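MgGH51 (Meripilus giganteus, PDB 6ZPV) probably hydrolyses terminal alpha-L-arabinofuranosyl residues from arabinose-containing plant polysaccharides, as a fungal alpha-L-arabinofuranosidase of glycoside hydrolase family 51. Local coordinates at residues A[86-92]-A[180-186]; A[224-228]-A[274-278]; A[427-432]-A[460-464]. All coordinates share one frame. Numbering follows the deposited sequence.

Contact 1 (A[86-92]-A[180-186]); sequences VPSGSSG and IDGAAGA
This is a loop-against-loop contact at one end of a beta sandwich, where two chain crossings between the same pair of sheets lie side by side. Residues 86-92 carry the chain from strand 80-85 to strand 93-98, and residues 180-186 carry it back from strand 174-181 to strand 189-198. Two points set the register: the CA atoms of Ser91 and Gly182 are 4.1 Å apart, those of Ser88 and Ala186 4.7 Å. One hydrogen bond spans the loops, Gly182 N to Gly92 O at 2.8 Å (145°), and the CA of Ala183 makes a CH...O contact of 3.3 Å with Ser90 O. Inward, Val86 (chi1 t) sets CG2 4.1 Å from Ile180 CD1 and CB 3.3 Å from Gly185 O. Each loop is braced internally. Ser90 OG (chi1 m) donates to Pro87 O at 2.7 Å; Asp181 OD1 (chi1 t) accepts from Ala183 N at 2.9 Å and Ala184 N at 3.1 Å, an Asx turn and Asx motif leading into a type I turn over Ala183-Ala186. Glycines fit tight places: a CB on Gly182 would clash with Gly92 O, one on Gly185 with Ile180 CD1, and Gly89 (phi 78°, psi 31°) would jam a CB against the preceding carbonyl. The Val86 backbone bonds to Gly187 and Gln188 carry the pairing of strands 80-85 and 189-198 a little past their ends, while the Ile180-Val94 bond belongs to the pairing of strands 174-181 and 93-98 in the other sheet, so the contact sits where both sheets end.

Contact 2 (A[224-228]-A[274-278]); sequences FFRFP and YLQFF
Helix 274-278 lies over strand 224-227 nearly antiparallel, the axes 10.1 Å apart at 167°, with CA atoms nearest at Phe227-Tyr274 (8.5 Å) and Phe225-Phe278 (7.6 Å). From the extended strand, Phe225 (chi1 t) and Phe227 (chi1 p) point toward the helix, Phe224 and Arg226 away. Tyr274 (chi1 m) comes first: its CG is 3.6 Å from Phe227 CD2, the rings oblique at 40° with centroids 4.6 Å apart, and its CD1 is 3.8 Å from Phe225 CE1. Its OH comes within 4.3 Å of CB of Pro228, which follows a cis peptide bond. A turn later, Phe277 (chi1 t) directs its ring edge to the face of Phe225, an offset edge-to-face pair with centroids 6.0 Å apart and planes at 83°. Phe278 (chi1 m) packs against both strand rings, its edge to the face of Phe227 with centroids 5.1 Å apart and planes at 65°, its CE1 3.3 Å from Phe225 CD1. No hydrogen bond crosses; five rings form an aromatic cluster, extended by Phe22 against Phe225. Strand 224-227, helix 271-281 and parallel strand 284-289 make a beta-alpha-beta crossover, the repeating unit of the (beta/alpha)8 barrel of clan GH-A.

Contact 3 (A[427-432]-A[460-464]); sequences EGEYAA and EAAFM
Tyr430 (chi1 p) reaches from its strand to the helix and overlaps Met464: its OH is 3.3 Å and its CZ 4.0 Å from Met464 CG. Met464 SD lies 5.5 Å from the Tyr430 ring centroid and 85° off the ring normal, a Met-aromatic contact at the ring edge. The hydroxyl is also hydrogen-bonded to Gln512. Beside it, Phe463 (chi1 t) brings CD2 4.4 Å from Tyr430 CD2, while its ring edge meets Glu427, OE2 to CZ at 3.7 Å; the other carboxylate oxygen of Glu427 bonds to Tyr415. Strand 430-432 and helix 460-464 run at 141° with axes 9.6 Å apart, and they converge at Ala432 and Glu460, whose CA atoms are 6.6 Å apart. Here Glu460 (chi1 m, chi2 t) takes a hydrogen bond on OE2 from Ala432 N, 2.8 Å at 163°. A water donates to both Glu460 OE2 (2.7 Å) and Ala432 O (2.9 Å), closing a small polar ring, and OE1 of Glu460 is held by Ser508. The chain turns a corner at Glu429, which is out of reach of residues 460-464 but salt-bridged to Arg226 and hydrogen-bonded to Tyr402. Strand 424-432, helix 454-469 and parallel strand 474-479 form a beta-alpha-beta unit, the seventh of the GH-A barrel, the strand position that carries the nucleophile in this clan; Glu429 is consistent with that role.

Contacts 2 and 3 belong to one barrel, contact 1 to a separate sandwich. Contacts 2 and 3, centres 21 Å apart, join through a salt bridge from Arg226 NH1 to Glu429 OE2 at 2.8 Å; Arg226 faces away from the helix of contact 2, and Glu429 is out of reach of helix segment 460-464. Both helices pack outside the barrel, while this pair, with Glu347 in a second salt bridge to Arg226 and a glycerol, probably from the crystallisation liquor, hydrogen-bonded to Glu429, probably marks the active site. Contact 1 lies far off, its centre 48 Å from that of contact 2 and 59 Å from that of contact 3, nearest atoms about 35 and 46 Å apart.

Contact 1 (A[86-92]-A[180-186])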
# COMPACT_ATOMS: atom_id res chain seq x y z
N VAL A 86 3.10 -39.67 7.06
CA VAL A 86 4.38 -40.31 6.74
C VAL A 86 4.08 -41.79 6.43
O VAL A 86 3.53 -42.49 7.28
CB VAL A 86 5.37 -40.23 7.90
CG1 VAL A 86 6.68 -40.91 7.55
CG2 VAL A 86 5.59 -38.78 8.33
N PRO A 87 4.38 -42.28 5.22
CA PRO A 87 4.16 -43.70 4.94
C PRO A 87 4.92 -44.60 5.90
O PRO A 87 5.93 -44.25 6.50
CB PRO A 87 4.73 -43.84 3.53
CG PRO A 87 4.51 -42.47 2.90
CD PRO A 87 4.86 -41.54 4.05
N SER A 88 4.40 -45.83 6.04
CA SER A 88 5.14 -46.88 6.74
C SER A 88 6.47 -47.07 5.98
O SER A 88 6.56 -46.79 4.76
CB SER A 88 4.31 -48.17 6.80
OG SER A 88 4.05 -48.65 5.51
N GLY A 89 7.47 -47.58 6.64
CA GLY A 89 8.70 -47.94 5.90
C GLY A 89 9.59 -46.76 5.56
O GLY A 89 10.27 -46.82 4.54
N SER A 90 9.60 -45.71 6.39
CA SER A 90 10.26 -44.43 6.14
C SER A 90 11.49 -44.23 7.02
O SER A 90 11.69 -44.88 8.05
CB SER A 90 9.23 -43.33 6.32
OG SER A 90 8.23 -43.41 5.32
N SER A 91 12.30 -43.27 6.61
CA SER A 91 13.48 -42.84 7.36
C SER A 91 13.89 -41.46 6.84
O SER A 91 13.53 -41.08 5.69
CB SER A 91 14.66 -43.80 7.24
OG SER A 91 15.24 -43.71 5.98
N GLY A 92 14.71 -40.76 7.62
CA GLY A 92 15.25 -39.47 7.22
C GLY A 92 14.23 -38.37 7.39
O GLY A 92 13.09 -38.61 7.77
N ILE A 180 9.74 -34.02 10.67
CA ILE A 180 10.02 -34.98 11.78
C ILE A 180 10.95 -36.06 11.21
O ILE A 180 11.15 -36.19 9.98
CB ILE A 180 8.71 -35.57 12.35
CG1 ILE A 180 7.93 -36.40 11.34
CG2 ILE A 180 7.86 -34.52 12.99
CD1 ILE A 180 6.73 -37.11 11.92
N ASP A 181 11.48 -36.86 12.09
CA ASP A 181 12.29 -38.01 11.73
C ASP A 181 11.35 -39.08 11.17
O ASP A 181 10.42 -39.55 11.84
CB ASP A 181 13.07 -38.50 12.96
CG ASP A 181 13.99 -39.64 12.68
OD1 ASP A 181 13.52 -40.69 12.20
OD2 ASP A 181 15.21 -39.52 13.01
N GLY A 182 11.59 -39.48 9.91
CA GLY A 182 10.69 -40.42 9.22
C GLY A 182 10.68 -41.82 9.79
O GLY A 182 9.69 -42.54 9.61
N ALA A 183 11.75 -42.22 10.45
CA ALA A 183 11.76 -43.54 11.11
C ALA A 183 10.89 -43.46 12.37
O ALA A 183 9.99 -44.31 12.58
CB ALA A 183 13.18 -43.99 11.43
N ALA A 184 11.13 -42.45 13.24
CA ALA A 184 10.28 -42.25 14.42
C ALA A 184 8.82 -42.02 14.02
O ALA A 184 7.92 -42.43 14.77
CB ALA A 184 10.80 -41.11 15.27
N GLY A 185 8.62 -41.38 12.88
CA GLY A 185 7.32 -40.92 12.44
C GLY A 185 6.60 -41.82 11.43
O GLY A 185 5.51 -41.46 10.95
N ALA A 186 7.17 -42.97 11.12
CA ALA A 186 6.60 -43.83 10.07
C ALA A 186 5.15 -44.19 10.47
O ALA A 186 4.92 -44.62 11.60
CB ALA A 186 7.46 -45.04 9.89

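Contact 2 (A[224-228]-A[274-278])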
# COMPACT_ATOMS: atom_id res chain seq x y z
N PHE A 224 -0.57 11.42 4.26
CA PHE A 224 -1.80 10.64 4.46
C PHE A 224 -1.63 9.30 3.77
O PHE A 224 -0.76 9.07 2.93
CB PHE A 224 -3.03 11.35 3.90
CG PHE A 224 -3.08 11.47 2.41
CD1 PHE A 224 -3.48 10.40 1.59
CD2 PHE A 224 -2.67 12.64 1.78
CE1 PHE A 224 -3.45 10.47 0.23
CE2 PHE A 224 -2.67 12.72 0.39
CZ PHE A 224 -3.05 11.65 -0.38
N PHE A 225 -2.53 8.40 4.14
CA PHE A 225 -2.59 7.03 3.61
C PHE A 225 -4.06 6.69 3.36
O PHE A 225 -4.85 6.55 4.31
CB PHE A 225 -1.94 6.07 4.61
CG PHE A 225 -1.64 4.68 4.13
CD1 PHE A 225 -2.61 3.68 4.12
CD2 PHE A 225 -0.38 4.30 3.76
CE1 PHE A 225 -2.28 2.36 3.83
CE2 PHE A 225 -0.04 3.00 3.48
CZ PHE A 225 -1.01 2.01 3.52
N ARG A 226 -4.45 6.59 2.10
CA ARG A 226 -5.83 6.23 1.68
C ARG A 226 -5.93 4.70 1.66
O ARG A 226 -5.05 4.02 1.07
CB ARG A 226 -6.13 6.81 0.29
CG ARG A 226 -7.53 6.55 -0.18
CD ARG A 226 -7.67 6.68 -1.69
NE ARG A 226 -9.03 6.39 -2.17
CZ ARG A 226 -9.30 5.83 -3.36
NH1 ARG A 226 -8.33 5.64 -4.26
NH2 ARG A 226 -10.54 5.45 -3.61
N PHE A 227 -6.94 4.11 2.29
CA PHE A 227 -7.01 2.65 2.44
C PHE A 227 -8.41 2.29 2.87
O PHE A 227 -9.13 3.17 3.41
CB PHE A 227 -5.99 2.16 3.47
CG PHE A 227 -6.43 2.31 4.91
CD1 PHE A 227 -6.60 3.55 5.47
CD2 PHE A 227 -6.81 1.18 5.62
CE1 PHE A 227 -7.12 3.67 6.74
CE2 PHE A 227 -7.32 1.31 6.89
CZ PHE A 227 -7.50 2.56 7.45
N PRO A 228 -8.87 1.03 2.78
CA PRO A 228 -8.18 -0.14 2.21
C PRO A 228 -8.43 -0.34 0.73
O PRO A 228 -8.01 -1.36 0.15
CB PRO A 228 -8.73 -1.29 3.03
CG PRO A 228 -10.17 -0.88 3.25
CD PRO A 228 -10.07 0.60 3.52
N TYR A 274 -2.85 -1.22 10.15
CA TYR A 274 -2.83 0.04 9.37
C TYR A 274 -2.66 1.24 10.32
O TYR A 274 -1.79 2.09 10.09
CB TYR A 274 -4.13 0.16 8.54
CG TYR A 274 -4.26 -0.67 7.30
CD1 TYR A 274 -3.46 -0.40 6.20
CD2 TYR A 274 -5.23 -1.66 7.16
CE1 TYR A 274 -3.63 -1.06 4.98
CE2 TYR A 274 -5.38 -2.35 5.98
CZ TYR A 274 -4.58 -2.05 4.88
OH TYR A 274 -4.75 -2.66 3.65
N LEU A 275 -3.53 1.33 11.31
CA LEU A 275 -3.52 2.50 12.18
C LEU A 275 -2.19 2.66 12.94
O LEU A 275 -1.69 3.80 13.04
CB LEU A 275 -4.69 2.43 13.18
CG LEU A 275 -6.08 2.46 12.55
CD1 LEU A 275 -7.15 2.10 13.55
CD2 LEU A 275 -6.36 3.83 11.94
N GLN A 276 -1.61 1.55 13.37
CA GLN A 276 -0.31 1.61 14.06
C GLN A 276 0.76 2.14 13.09
O GLN A 276 1.64 2.91 13.50
CB GLN A 276 0.07 0.25 14.64
CG GLN A 276 1.29 0.31 15.52
CD GLN A 276 1.11 1.25 16.70
OE1 GLN A 276 0.26 0.96 17.57
NE2 GLN A 276 1.93 2.30 16.81
N PHE A 277 0.72 1.72 11.83
CA PHE A 277 1.69 2.22 10.85
C PHE A 277 1.55 3.73 10.66
O PHE A 277 2.55 4.45 10.55
CB PHE A 277 1.47 1.51 9.51
CG PHE A 277 2.41 1.92 8.42
CD1 PHE A 277 3.79 1.85 8.62
CD2 PHE A 277 1.95 2.29 7.18
CE1 PHE A 277 4.67 2.21 7.62
CE2 PHE A 277 2.84 2.61 6.17
CZ PHE A 277 4.17 2.52 6.37
N PHE A 278 0.31 4.23 10.67
CA PHE A 278 0.09 5.68 10.56
C PHE A 278 0.73 6.42 11.76
O PHE A 278 1.46 7.43 11.57
CB PHE A 278 -1.39 6.02 10.42
CG PHE A 278 -2.12 5.25 9.35
CD1 PHE A 278 -1.46 4.69 8.26
CD2 PHE A 278 -3.47 5.03 9.46
CE1 PHE A 278 -2.15 3.93 7.34
CE2 PHE A 278 -4.16 4.27 8.53
CZ PHE A 278 -3.49 3.67 7.50

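Contact 3 (A[427-432]-A[460-464])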
# COMPACT_ATOMS: atom_id res chain seq x y z
N GLU A 427 -7.15 14.09 -5.40
CA GLU A 427 -6.74 13.33 -6.57
C GLU A 427 -6.26 11.96 -6.06
O GLU A 427 -5.05 11.74 -5.90
CB GLU A 427 -5.67 14.07 -7.35
CG GLU A 427 -5.54 13.56 -8.78
CD GLU A 427 -6.50 14.16 -9.78
OE1 GLU A 427 -7.25 15.08 -9.47
OE2 GLU A 427 -6.48 13.66 -10.98
N GLY A 428 -7.23 11.09 -5.72
CA GLY A 428 -6.92 9.90 -4.94
C GLY A 428 -6.24 8.79 -5.68
O GLY A 428 -5.70 7.87 -5.05
N GLU A 429 -6.29 8.83 -7.02
CA GLU A 429 -5.50 7.92 -7.85
C GLU A 429 -5.12 8.70 -9.11
O GLU A 429 -6.01 9.19 -9.82
CB GLU A 429 -6.32 6.69 -8.32
CG GLU A 429 -6.82 5.82 -7.17
CD GLU A 429 -7.71 4.66 -7.54
OE1 GLU A 429 -7.60 4.15 -8.71
OE2 GLU A 429 -8.56 4.27 -6.71
N TYR A 430 -3.85 8.67 -9.44
CA TYR A 430 -3.41 9.13 -10.76
C TYR A 430 -2.12 8.44 -11.11
O TYR A 430 -1.30 8.14 -10.24
CB TYR A 430 -3.29 10.67 -10.87
CG TYR A 430 -2.23 11.32 -10.01
CD1 TYR A 430 -2.40 11.50 -8.65
CD2 TYR A 430 -1.03 11.74 -10.58
CE1 TYR A 430 -1.42 12.09 -7.87
CE2 TYR A 430 -0.05 12.31 -9.81
CZ TYR A 430 -0.22 12.51 -8.46
OH TYR A 430 0.74 13.11 -7.72
N ALA A 431 -1.90 8.28 -12.42
CA ALA A 431 -0.63 7.80 -12.95
C ALA A 431 -0.66 7.89 -14.47
O ALA A 431 -1.72 7.69 -15.11
CB ALA A 431 -0.37 6.33 -12.61
N ALA A 432 0.51 8.16 -15.05
CA ALA A 432 0.71 8.02 -16.51
C ALA A 432 1.08 6.57 -16.79
O ALA A 432 2.14 6.12 -16.39
CB ALA A 432 1.77 9.00 -16.98
N GLU A 460 3.76 13.49 -15.04
CA GLU A 460 3.10 13.55 -13.73
C GLU A 460 3.56 14.79 -12.95
O GLU A 460 2.72 15.51 -12.38
CB GLU A 460 3.39 12.31 -12.92
CG GLU A 460 2.71 11.07 -13.50
CD GLU A 460 3.42 9.76 -13.19
OE1 GLU A 460 4.37 9.76 -12.37
OE2 GLU A 460 2.97 8.72 -13.74
N ALA A 461 4.85 15.09 -12.93
CA ALA A 461 5.37 16.22 -12.20
C ALA A 461 4.79 17.51 -12.75
O ALA A 461 4.41 18.41 -11.96
CB ALA A 461 6.87 16.25 -12.23
N ALA A 462 4.62 17.65 -14.05
CA ALA A 462 3.98 18.85 -14.61
C ALA A 462 2.54 18.95 -14.09
O ALA A 462 2.11 20.03 -13.66
CB ALA A 462 4.03 18.77 -16.14
N PHE A 463 1.81 17.85 -14.13
CA PHE A 463 0.43 17.88 -13.59
C PHE A 463 0.46 18.24 -12.09
O PHE A 463 -0.43 19.01 -11.63
CB PHE A 463 -0.16 16.48 -13.79
CG PHE A 463 -1.62 16.36 -13.44
CD1 PHE A 463 -2.61 16.80 -14.31
CD2 PHE A 463 -2.04 15.69 -12.29
CE1 PHE A 463 -3.95 16.64 -14.01
CE2 PHE A 463 -3.37 15.53 -11.99
CZ PHE A 463 -4.33 15.96 -12.89
N MET A 464 1.42 17.76 -11.33
CA MET A 464 1.51 18.04 -9.88
C MET A 464 1.80 19.52 -9.63
O MET A 464 1.34 20.03 -8.58
CB MET A 464 2.57 17.14 -9.27
CG MET A 464 2.18 15.62 -9.30
SD MET A 464 3.57 14.52 -9.23
CE MET A 464 3.92 14.82 -7.55
O HOH W 1 4.08 6.37 -14.29